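Putative laminarinase (Phanerochaete chrysosporium, PDB 2WLQ) probably hydrolyses glycosidic bonds in beta-glucans such as laminarin, as a family 16 glycoside hydrolase, and here, with its nucleophile disabled, holds bound laminariheptaose. Local coordinates at residues Ala102-Glu107 / Asn245-Asn250; Gly114-Ile119 / Tyr187-Thr192; Leu132-Asn137 / Gly239-Ala244. The protein carries 1 engineered substitution. All coordinates share one frame; numbering follows the deposited sequence.

Interaction 1 (Ala102-Glu107 / Asn245-Asn250). With BGC (beta-D-glucopyranose), chain C; BGC (beta-D-glucopyranose), chain B.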
loop_
_atom_site.group_PDB
_atom_site.type_symbol
_atom_site.label_atom_id
_atom_site.label_comp_id
_atom_site.label_asym_id
_atom_site.label_seq_id
_atom_site.Cartn_x
_atom_site.Cartn_y
_atom_site.Cartn_z
ATOM N N ALA A 102 0.975 0.154 0.225
ATOM C CA ALA A 102 1.321 -1.139 0.833
ATOM C C ALA A 102 0.693 -2.141 -0.108
ATOM O O ALA A 102 -0.502 -2.073 -0.377
ATOM C CB ALA A 102 0.728 -1.262 2.217
ATOM N N TRP A 103 1.511 -3.036 -0.650
ATOM C CA TRP A 103 1.068 -3.863 -1.762
ATOM C C TRP A 103 1.904 -5.108 -1.912
ATOM O O TRP A 103 2.828 -5.321 -1.144
ATOM C CB TRP A 103 1.072 -3.019 -3.030
ATOM C CG TRP A 103 2.387 -2.368 -3.405
ATOM C CD1 TRP A 103 3.082 -1.422 -2.682
ATOM C CD2 TRP A 103 3.121 -2.578 -4.606
ATOM N NE1 TRP A 103 4.198 -1.022 -3.383
ATOM C CE2 TRP A 103 4.260 -1.730 -4.556
ATOM C CE3 TRP A 103 2.937 -3.402 -5.732
ATOM C CZ2 TRP A 103 5.190 -1.655 -5.610
ATOM C CZ3 TRP A 103 3.873 -3.321 -6.781
ATOM C CH2 TRP A 103 4.983 -2.469 -6.701
ATOM N N GLU A 104 1.531 -5.962 -2.863
ATOM C CA GLU A 104 2.278 -7.194 -3.127
ATOM C C GLU A 104 2.482 -7.329 -4.619
ATOM O O GLU A 104 1.588 -6.979 -5.402
ATOM C CB GLU A 104 1.513 -8.414 -2.619
ATOM C CG GLU A 104 1.380 -8.464 -1.128
ATOM C CD GLU A 104 0.881 -9.798 -0.607
ATOM O OE1 GLU A 104 0.511 -10.678 -1.441
ATOM O OE2 GLU A 104 0.795 -9.970 0.651
ATOM N N THR A 105 3.645 -7.863 -5.003
ATOM C CA THR A 105 3.930 -8.105 -6.433
ATOM C C THR A 105 5.119 -9.015 -6.618
ATOM O O THR A 105 5.820 -9.300 -5.659
ATOM C CB THR A 105 4.199 -6.784 -7.168
ATOM O OG1 THR A 105 4.151 -7.004 -8.584
ATOM C CG2 THR A 105 5.551 -6.197 -6.804
ATOM N N ASP A 106 5.338 -9.481 -7.858
ATOM C CA ASP A 106 6.617 -10.098 -8.246
ATOM C C ASP A 106 7.195 -9.116 -9.246
ATOM O O ASP A 106 6.732 -9.048 -10.409
ATOM C CB ASP A 106 6.387 -11.483 -8.872
ATOM C CG ASP A 106 7.678 -12.141 -9.385
ATOM O OD1 ASP A 106 8.753 -11.513 -9.339
ATOM O OD2 ASP A 106 7.609 -13.327 -9.830
ATOM N N GLU A 107 8.167 -8.313 -8.802
ATOM C CA GLU A 107 8.747 -7.291 -9.687
ATOM C C GLU A 107 9.402 -7.899 -10.912
ATOM O O GLU A 107 9.403 -7.276 -11.980
ATOM C CB GLU A 107 9.779 -6.429 -8.952
ATOM C CG GLU A 107 9.198 -5.612 -7.811
ATOM C CD GLU A 107 10.240 -5.258 -6.790
ATOM O OE1 GLU A 107 10.697 -6.183 -6.087
ATOM O OE2 GLU A 107 10.613 -4.064 -6.711
ATOM N N ASN A 245 4.532 -13.644 -4.364
ATOM C CA ASN A 245 4.707 -12.196 -4.326
ATOM C C ASN A 245 5.407 -11.768 -3.048
ATOM O O ASN A 245 5.205 -12.378 -1.984
ATOM C CB ASN A 245 3.340 -11.518 -4.362
ATOM C CG ASN A 245 2.727 -11.425 -5.758
ATOM O OD1 ASN A 245 3.276 -11.905 -6.753
ATOM N ND2 ASN A 245 1.590 -10.785 -5.818
ATOM N N ASN A 246 6.224 -10.726 -3.165
ATOM C CA ASN A 246 6.763 -10.022 -2.003
ATOM C C ASN A 246 5.784 -8.949 -1.534
ATOM O O ASN A 246 4.984 -8.447 -2.325
ATOM C CB ASN A 246 8.040 -9.279 -2.365
ATOM C CG ASN A 246 9.061 -10.163 -3.075
ATOM O OD1 ASN A 246 8.966 -10.394 -4.278
ATOM N ND2 ASN A 246 10.064 -10.640 -2.324
ATOM N N ILE A 247 5.896 -8.585 -0.258
ATOM C CA ILE A 247 5.190 -7.423 0.291
ATOM C C ILE A 247 6.084 -6.212 0.132
ATOM O O ILE A 247 7.268 -6.238 0.486
ATOM C CB ILE A 247 4.848 -7.662 1.761
ATOM C CG1 ILE A 247 3.789 -8.781 1.866
ATOM C CG2 ILE A 247 4.356 -6.389 2.420
ATOM C CD1 ILE A 247 3.616 -9.382 3.319
ATOM N N ILE A 248 5.501 -5.119 -0.356
ATOM C CA ILE A 248 6.219 -3.860 -0.531
ATOM C C ILE A 248 5.485 -2.722 0.171
ATOM O O ILE A 248 4.253 -2.659 0.131
ATOM C CB ILE A 248 6.407 -3.544 -2.024
ATOM C CG1 ILE A 248 7.198 -4.706 -2.669
ATOM C CG2 ILE A 248 7.161 -2.195 -2.200
ATOM C CD1 ILE A 248 7.578 -4.505 -4.124
ATOM N N ILE A 249 6.231 -1.881 0.880
ATOM C CA ILE A 249 5.674 -0.681 1.508
ATOM C C ILE A 249 6.565 0.477 1.077
ATOM O O ILE A 249 7.789 0.428 1.199
ATOM C CB ILE A 249 5.643 -0.791 3.039
ATOM C CG1 ILE A 249 4.867 -2.057 3.466
ATOM C CG2 ILE A 249 5.020 0.496 3.637
ATOM C CD1 ILE A 249 5.087 -2.474 4.931
ATOM N N ASN A 250 5.973 1.508 0.484
ATOM C CA ASN A 250 6.777 2.591 -0.083
ATOM C C ASN A 250 6.088 3.939 0.004
ATOM O O ASN A 250 4.888 4.058 0.314
ATOM C CB ASN A 250 7.123 2.285 -1.550
ATOM C CG ASN A 250 5.916 2.372 -2.445
ATOM O OD1 ASN A 250 5.133 1.426 -2.518
ATOM N ND2 ASN A 250 5.727 3.512 -3.118
HETATM C C2 BGC C . 1.510 -0.521 -9.455
HETATM C C3 BGC C . 2.985 -0.330 -9.130
HETATM C C4 BGC C . 3.045 0.738 -8.045
HETATM C C5 BGC C . 2.326 0.184 -6.819
HETATM C C6 BGC C . 2.362 1.086 -5.586
HETATM C C1 BGC C . 0.762 -0.951 -8.202
HETATM O O1 BGC C . -0.606 -0.884 -8.454
HETATM O O2 BGC C . 1.311 -1.563 -10.386
HETATM O O3 BGC C . 3.718 0.172 -10.229
HETATM O O4 BGC C . 4.382 1.013 -7.698
HETATM O O5 BGC C . 0.977 -0.016 -7.171
HETATM O O6 BGC C . 1.803 2.380 -5.849
HETATM C C2 BGC B . 4.926 -0.186 -12.230
HETATM C C3 BGC B . 5.715 -1.203 -13.068
HETATM C C4 BGC B . 6.672 -2.037 -12.226
HETATM C C5 BGC B . 5.919 -2.642 -11.039
HETATM C C6 BGC B . 6.794 -3.400 -10.044
HETATM C C1 BGC B . 4.312 -0.866 -11.024
HETATM O O2 BGC B . 3.906 0.452 -12.983
HETATM O O3 BGC B . 6.560 -0.497 -13.949
HETATM O O4 BGC B . 7.147 -3.092 -13.061
HETATM O O5 BGC B . 5.310 -1.575 -10.310
HETATM O O6 BGC B . 7.805 -2.573 -9.498
HETATM O O HOH W 1 9.360 -8.638 -6.201
#

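Interaction 2 (Gly114-Ile119 / Tyr187-Thr192). Engineered in segment 114-119: Ser115 (natural residue Glu). With BGC (beta-D-glucopyranose), chain C.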
loop_
_atom_site.group_PDB
_atom_site.type_symbol
_atom_site.label_atom_id
_atom_site.label_comp_id
_atom_site.label_asym_id
_atom_site.label_seq_id
_atom_site.Cartn_x
_atom_site.Cartn_y
_atom_site.Cartn_z
ATOM N N GLY A 114 1.223 -10.597 -11.275
ATOM C CA GLY A 114 0.190 -9.875 -10.545
ATOM C C GLY A 114 0.749 -8.782 -9.654
ATOM O O GLY A 114 1.925 -8.781 -9.255
ATOM N N SER A 115 -0.101 -7.807 -9.354
ATOM C CA SER A 115 0.115 -6.970 -8.168
ATOM C C SER A 115 -1.243 -6.700 -7.532
ATOM O O SER A 115 -2.253 -6.604 -8.232
ATOM C CB SER A 115 0.846 -5.673 -8.479
ATOM O OG SER A 115 0.122 -4.863 -9.368
ATOM N N VAL A 116 -1.250 -6.652 -6.198
ATOM C CA VAL A 116 -2.430 -6.311 -5.402
ATOM C C VAL A 116 -2.058 -5.158 -4.485
ATOM O O VAL A 116 -1.103 -5.267 -3.689
ATOM C CB VAL A 116 -2.955 -7.511 -4.579
ATOM C CG1 VAL A 116 -1.875 -8.213 -3.886
ATOM C CG2 VAL A 116 -4.014 -7.075 -3.605
ATOM N N ASP A 117 -2.778 -4.048 -4.641
ATOM C CA ASP A 117 -2.623 -2.855 -3.804
ATOM C C ASP A 117 -3.614 -2.955 -2.638
ATOM O O ASP A 117 -4.821 -3.069 -2.860
ATOM C CB ASP A 117 -2.902 -1.593 -4.633
ATOM C CG ASP A 117 -1.790 -1.282 -5.628
ATOM O OD1 ASP A 117 -0.709 -0.804 -5.193
ATOM O OD2 ASP A 117 -2.008 -1.469 -6.843
ATOM N N ILE A 118 -3.103 -2.956 -1.412
ATOM C CA ILE A 118 -3.915 -3.074 -0.206
ATOM C C ILE A 118 -4.230 -1.659 0.332
ATOM O O ILE A 118 -5.377 -1.343 0.649
ATOM C CB ILE A 118 -3.179 -3.902 0.845
ATOM C CG1 ILE A 118 -2.912 -5.297 0.242
ATOM C CG2 ILE A 118 -3.978 -3.969 2.153
ATOM C CD1 ILE A 118 -1.840 -6.050 0.944
ATOM N N ILE A 119 -3.189 -0.823 0.433
ATOM C CA ILE A 119 -3.351 0.585 0.766
ATOM C C ILE A 119 -2.743 1.377 -0.390
ATOM O O ILE A 119 -1.581 1.139 -0.754
ATOM C CB ILE A 119 -2.601 0.948 2.072
ATOM C CG1 ILE A 119 -3.000 -0.003 3.185
ATOM C CG2 ILE A 119 -2.852 2.438 2.449
ATOM C CD1 ILE A 119 -2.231 0.217 4.506
ATOM N N TYR A 187 -5.462 -3.191 8.092
ATOM C CA TYR A 187 -5.786 -3.680 6.767
ATOM C C TYR A 187 -5.396 -5.143 6.739
ATOM O O TYR A 187 -4.305 -5.503 7.193
ATOM C CB TYR A 187 -4.996 -2.926 5.694
ATOM C CG TYR A 187 -5.698 -1.696 5.223
ATOM C CD1 TYR A 187 -5.415 -0.471 5.745
ATOM C CD2 TYR A 187 -6.696 -1.786 4.252
ATOM C CE1 TYR A 187 -6.112 0.656 5.295
ATOM C CE2 TYR A 187 -7.399 -0.684 3.800
ATOM C CZ TYR A 187 -7.097 0.549 4.329
ATOM O OH TYR A 187 -7.808 1.640 3.875
ATOM N N ALA A 188 -6.278 -5.992 6.233
ATOM C CA ALA A 188 -5.955 -7.423 6.077
ATOM C C ALA A 188 -6.289 -7.837 4.664
ATOM O O ALA A 188 -7.316 -7.438 4.119
ATOM C CB ALA A 188 -6.756 -8.256 7.078
ATOM N N MET A 189 -5.452 -8.693 4.093
ATOM C CA MET A 189 -5.691 -9.180 2.720
ATOM C C MET A 189 -5.563 -10.700 2.754
ATOM O O MET A 189 -4.547 -11.198 3.262
ATOM C CB MET A 189 -4.660 -8.575 1.774
ATOM C CG MET A 189 -4.864 -8.829 0.309
ATOM S SD MET A 189 -4.283 -10.443 -0.260
ATOM C CE MET A 189 -2.513 -10.318 0.008
ATOM N N GLU A 190 -6.572 -11.403 2.244
ATOM C CA GLU A 190 -6.529 -12.860 2.057
ATOM C C GLU A 190 -6.450 -13.154 0.588
ATOM O O GLU A 190 -7.253 -12.649 -0.206
ATOM C CB GLU A 190 -7.795 -13.511 2.618
ATOM C CG GLU A 190 -7.818 -15.080 2.454
ATOM C CD GLU A 190 -9.080 -15.720 2.968
ATOM O OE1 GLU A 190 -10.070 -15.009 3.216
ATOM O OE2 GLU A 190 -9.110 -16.967 3.074
ATOM N N ARG A 191 -5.442 -13.950 0.223
ATOM C CA ARG A 191 -5.303 -14.387 -1.170
ATOM C C ARG A 191 -5.364 -15.899 -1.235
ATOM O O ARG A 191 -4.650 -16.590 -0.524
ATOM C CB ARG A 191 -3.957 -13.949 -1.718
ATOM C CG ARG A 191 -3.726 -14.527 -3.093
ATOM C CD ARG A 191 -2.451 -14.025 -3.687
ATOM N NE ARG A 191 -1.926 -15.070 -4.582
ATOM C CZ ARG A 191 -0.667 -15.134 -5.017
ATOM N NH1 ARG A 191 0.227 -14.208 -4.666
ATOM N NH2 ARG A 191 -0.307 -16.153 -5.785
ATOM N N THR A 192 -6.248 -16.397 -2.082
ATOM C CA THR A 192 -6.300 -17.840 -2.338
ATOM C C THR A 192 -6.313 -18.031 -3.835
ATOM O O THR A 192 -6.257 -17.063 -4.598
ATOM C CB THR A 192 -7.538 -18.478 -1.727
ATOM O OG1 THR A 192 -8.686 -18.098 -2.503
ATOM C CG2 THR A 192 -7.742 -18.050 -0.276
HETATM C C2 BGC C . 1.510 -0.521 -9.455
HETATM C C3 BGC C . 2.985 -0.330 -9.130
HETATM C C4 BGC C . 3.045 0.738 -8.045
HETATM C C5 BGC C . 2.326 0.184 -6.819
HETATM C C6 BGC C . 2.362 1.086 -5.586
HETATM C C1 BGC C . 0.762 -0.951 -8.202
HETATM O O1 BGC C . -0.606 -0.884 -8.454
HETATM O O2 BGC C . 1.311 -1.563 -10.386
HETATM O O3 BGC C . 3.718 0.172 -10.229
HETATM O O4 BGC C . 4.382 1.013 -7.698
HETATM O O5 BGC C . 0.977 -0.016 -7.171
HETATM O O6 BGC C . 1.803 2.380 -5.849
#

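Interaction 3 (Leu132-Asn137 / Gly239-Ala244). With BGC (beta-D-glucopyranose), chain D; BGC (beta-D-glucopyranose), chain C.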
loop_
_atom_site.group_PDB
_atom_site.type_symbol
_atom_site.label_atom_id
_atom_site.label_comp_id
_atom_site.label_asym_id
_atom_site.label_seq_id
_atom_site.Cartn_x
_atom_site.Cartn_y
_atom_site.Cartn_z
ATOM N N LEU A 132 -6.160 -4.538 -8.320
ATOM C CA LEU A 132 -5.271 -5.536 -8.933
ATOM C C LEU A 132 -4.803 -5.067 -10.292
ATOM O O LEU A 132 -5.541 -4.380 -11.022
ATOM C CB LEU A 132 -5.979 -6.869 -9.153
ATOM C CG LEU A 132 -6.800 -7.466 -8.034
ATOM C CD1 LEU A 132 -7.311 -8.858 -8.446
ATOM C CD2 LEU A 132 -6.024 -7.515 -6.750
ATOM N N HIS A 133 -3.579 -5.449 -10.612
ATOM C CA HIS A 133 -3.012 -5.263 -11.979
ATOM C C HIS A 133 -2.519 -6.612 -12.452
ATOM O O HIS A 133 -1.774 -7.288 -11.729
ATOM C CB HIS A 133 -1.835 -4.272 -11.958
ATOM C CG HIS A 133 -2.241 -2.867 -11.622
ATOM N ND1 HIS A 133 -2.416 -1.880 -12.574
ATOM C CD2 HIS A 133 -2.526 -2.299 -10.433
ATOM C CE1 HIS A 133 -2.801 -0.764 -11.974
ATOM N NE2 HIS A 133 -2.866 -0.985 -10.672
ATOM N N THR A 134 -2.976 -7.034 -13.635
ATOM C CA THR A 134 -2.613 -8.353 -14.162
ATOM C C THR A 134 -2.292 -8.240 -15.647
ATOM O O THR A 134 -2.419 -7.169 -16.243
ATOM C CB THR A 134 -3.790 -9.350 -14.024
ATOM O OG1 THR A 134 -4.873 -8.935 -14.868
ATOM C CG2 THR A 134 -4.318 -9.432 -12.589
ATOM N N GLY A 135 -1.902 -9.386 -16.226
ATOM C CA GLY A 135 -1.882 -9.562 -17.699
ATOM C C GLY A 135 -3.283 -9.818 -18.237
ATOM O O GLY A 135 -4.290 -9.577 -17.567
ATOM N N ALA A 136 -3.347 -10.328 -19.470
ATOM C CA ALA A 136 -4.604 -10.472 -20.192
ATOM C C ALA A 136 -5.616 -11.417 -19.557
ATOM O O ALA A 136 -5.244 -12.357 -18.835
ATOM C CB ALA A 136 -4.314 -10.932 -21.607
ATOM N N ASN A 137 -6.887 -11.188 -19.859
ATOM C CA ASN A 137 -7.960 -12.121 -19.500
ATOM C C ASN A 137 -8.186 -12.171 -17.987
ATOM O O ASN A 137 -8.233 -13.231 -17.377
ATOM C CB ASN A 137 -7.704 -13.528 -20.071
ATOM C CG ASN A 137 -8.939 -14.399 -20.053
ATOM O OD1 ASN A 137 -10.065 -13.913 -20.002
ATOM N ND2 ASN A 137 -8.729 -15.711 -20.076
ATOM N N GLY A 239 -5.386 -17.527 -9.432
ATOM C CA GLY A 239 -4.112 -18.228 -9.196
ATOM C C GLY A 239 -3.207 -18.242 -10.424
ATOM O O GLY A 239 -1.959 -18.292 -10.280
ATOM N N SER A 240 -3.783 -18.180 -11.629
ATOM C CA SER A 240 -2.973 -18.203 -12.849
ATOM C C SER A 240 -2.438 -16.810 -13.222
ATOM O O SER A 240 -1.588 -16.684 -14.118
ATOM C CB SER A 240 -3.704 -18.874 -14.018
ATOM O OG SER A 240 -4.563 -17.964 -14.663
ATOM N N HIS A 241 -2.903 -15.771 -12.528
ATOM C CA HIS A 241 -2.450 -14.404 -12.779
ATOM C C HIS A 241 -1.543 -13.890 -11.687
ATOM O O HIS A 241 -1.008 -12.781 -11.809
ATOM C CB HIS A 241 -3.639 -13.459 -12.966
ATOM C CG HIS A 241 -4.403 -13.716 -14.227
ATOM N ND1 HIS A 241 -4.206 -13.009 -15.397
ATOM C CD2 HIS A 241 -5.332 -14.659 -14.508
ATOM C CE1 HIS A 241 -5.009 -13.495 -16.333
ATOM N NE2 HIS A 241 -5.706 -14.491 -15.818
ATOM N N PHE A 242 -1.383 -14.672 -10.624
ATOM C CA PHE A 242 -0.551 -14.248 -9.476
ATOM C C PHE A 242 0.432 -15.324 -9.210
ATOM O O PHE A 242 0.068 -16.505 -9.175
ATOM C CB PHE A 242 -1.385 -13.995 -8.205
ATOM C CG PHE A 242 -2.071 -12.689 -8.224
ATOM C CD1 PHE A 242 -3.270 -12.540 -8.934
ATOM C CD2 PHE A 242 -1.472 -11.575 -7.629
ATOM C CE1 PHE A 242 -3.882 -11.269 -9.016
ATOM C CE2 PHE A 242 -2.072 -10.334 -7.687
ATOM C CZ PHE A 242 -3.273 -10.178 -8.379
ATOM N N ASP A 243 1.680 -14.950 -9.020
ATOM C CA ASP A 243 2.554 -15.997 -8.519
ATOM C C ASP A 243 3.040 -15.629 -7.131
ATOM O O ASP A 243 2.299 -14.965 -6.399
ATOM C CB ASP A 243 3.598 -16.413 -9.525
ATOM C CG ASP A 243 4.317 -15.261 -10.077
ATOM O OD1 ASP A 243 4.575 -14.337 -9.277
ATOM O OD2 ASP A 243 4.583 -15.303 -11.293
ATOM N N ALA A 244 4.193 -16.114 -6.701
ATOM C CA ALA A 244 4.662 -15.856 -5.355
ATOM C C ALA A 244 5.082 -14.394 -5.315
ATOM O O ALA A 244 5.861 -13.951 -6.133
ATOM C CB ALA A 244 5.828 -16.787 -5.036
HETATM C C2 BGC D . -1.026 3.368 -10.743
HETATM C C3 BGC D . -1.462 2.193 -9.885
HETATM C C4 BGC D . -2.821 2.372 -9.242
HETATM C C5 BGC D . -3.840 2.735 -10.298
HETATM C C6 BGC D . -5.193 3.018 -9.679
HETATM C C1 BGC D . -2.142 3.709 -11.717
HETATM O O2 BGC D . 0.187 2.981 -11.368
HETATM O O3 BGC D . -0.494 1.947 -8.899
HETATM O O4 BGC D . -3.229 1.128 -8.659
HETATM O O5 BGC D . -3.357 3.875 -11.012
HETATM O O6 BGC D . -6.130 3.174 -10.733
HETATM C C2 BGC C . 1.510 -0.521 -9.455
HETATM C C3 BGC C . 2.985 -0.330 -9.130
HETATM C C4 BGC C . 3.045 0.738 -8.045
HETATM C C5 BGC C . 2.326 0.184 -6.819
HETATM C C6 BGC C . 2.362 1.086 -5.586
HETATM C C1 BGC C . 0.762 -0.951 -8.202
HETATM O O1 BGC C . -0.606 -0.884 -8.454
HETATM O O2 BGC C . 1.311 -1.563 -10.386
HETATM O O3 BGC C . 3.718 0.172 -10.229
HETATM O O4 BGC C . 4.382 1.013 -7.698
HETATM O O5 BGC C . 0.977 -0.016 -7.171
HETATM O O6 BGC C . 1.803 2.380 -5.849
HETATM O O HOH W 2 -1.202 -11.563 -14.419
HETATM O O HOH W 3 -8.451 -15.693 -16.461
#

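Interaction 1 (Ala102-Glu107 / Asn245-Asn250)
Trp103 turns CG into the crowded position between its backbone N and carbonyl carbon (chi1 57°), which stands the indole alongside Ile248, whose CG2 is anti to the backbone N, which brings it against the ring. Ile248 CB lies over the five-membered ring, 3.9 Å from its centroid in a CH-pi contact, while Ile248 CG2 approaches Trp103 NE1 to 3.4 Å. That NE1 donates to Asn250 OD1 at 2.8 Å; the oxygen sits 19° out of the ring plane and the amide is turned 78° against the indole. The bond probably helps to fix the rotation of the indole. Over the opposite face lies the glucose of chain C, its C5 above the ring centre, the sugar-on-tryptophan platform common in carbohydrate sites. The platform belongs to the cleft-lining sheet of the GH16 beta sandwich, where strands 98-105 and 246-253 run antiparallel: Trp103 N reaches Ile248 O at 2.9 Å, Ile248 N returns to Trp103 O at 2.8 Å, and Thr105 and Asn246 form the other hydrogen-bonded pair. On the other face Glu104 runs alongside Ile247, its OE2 bonded to His83. A water 2.6 Å from Asn246 OD1 also binds N and OE1 of Glu107, whose carboxylate Arg73 and Arg75 salt-bridge.

Interaction 2 (Gly114-Ile119 / Tyr187-Thr192)
The inner side of the family's catalytic strand meets the other sheet of the sandwich here, where Ile118 and Ile119, the two residues of a classic beta bulge facing Ala102, pack on Tyr187 and Met189. No hydrogen bond crosses the contact; strands 115-120 and 185-191 belong to different sheets and touch through apolar side chains. Ile119 lays CG1 over one face of the Tyr187 ring, toward its rim, 3.8 Å from the centroid and 21° off the normal, a CH-pi contact, and its CD1 comes to 3.5 Å from Tyr187 CD1. Ile118 slides past the tyrosine in the opposite direction, with CG2 3.8 Å from Tyr187 CB. The Ile118 and Met189 side chains cross at about a right angle, Ile118 CD1 lying 3.9 Å from Met189 CB. Met189 CG, anti to the backbone N (chi1 -173°), comes to a looser 4.4 Å from Val116 CG2. Ser174 O takes the hydrogen bond of the Tyr187 hydroxyl, and Phe200 meets the same ring. A valine in place of Tyr187 would probably open a gap beneath Ile119 CG1 and CD1 and leave Ser174 O without its phenolic partner. Val116 and Ile118 point into the sandwich, whereas the intervening Asp117 and the engineered Ser115 face the sugar; Ser115 OG lies 3.7 Å from O2 of the chain C glucose. Glu120, just beyond, is hydrogen-bonded to glucose. In the natural protein a glutamate, an aspartate two residues on and a further glutamate line one face of this bulged strand, the E-x-D-x-x-E signature typical of GH16 enzymes, in which the first glutamate, replaced here by Ser115, is the nucleophile and the last probably the general acid/base.

Interaction 3 (Leu132-Asn137 / Gly239-Ala244)
Two waters bridge His241 and the residues after Thr134, one at the ring and one at the backbone. The first donates to Asn137 O at 2.6 Å and lies 3.1 Å from His241 NE2. The second accepts from Gly135 N at 2.9 Å and also reaches His241 O, with only a weak, long approach to ND1. Thr134 CB lies 3.9 Å from His241 ND1. Its OG1, placed between the backbone N and carbonyl carbon (chi1 66°), donates to a lone pair of Gly135 O at 2.8 Å, and this leaves CG2 directed at the Phe242 ring, 4.0 Å from CE1. Strand 129-133 is the neighbour of 115-120 in the cleft-lining sheet of the beta sandwich, and the chain leaving the short, weakly bonded helix 238-241 covers its side turned from the sugar. There Leu132 CD2 meets Phe242 CZ at 4.2 Å, the two side chains crossing at about a right angle, and Ile196 of the other sheet packs on both. His133 points the opposite way: NE2 donates to O4 of the chain D glucose at 2.9 Å in a nearly straight bond (168°), while O2 of the chain C glucose lies over its ring face.

Interactions 1 and 2 are buried in the core, whereas interaction 3 lies nearer the surface and combines water bridges with a small apolar contact. Strands 98-105, 115-120 and 129-133 are consecutive neighbours in one sheet, joined by backbone bonds such as Glu104 N to Val116 O and Ser115 N to His133 O, and each supplies residues beside the chain C glucose. What each strand packs against differs: interaction 1 adds another strand to that sheet by backbone pairing, interaction 2 crosses to the second sheet by purely apolar packing, and interaction 3 lays a loop and helix end against the sheet. Arg191 ties interactions 2 and 3 through Asp243 O, while Asp106 and Asp243 bring like charges together between interactions 1 and 3.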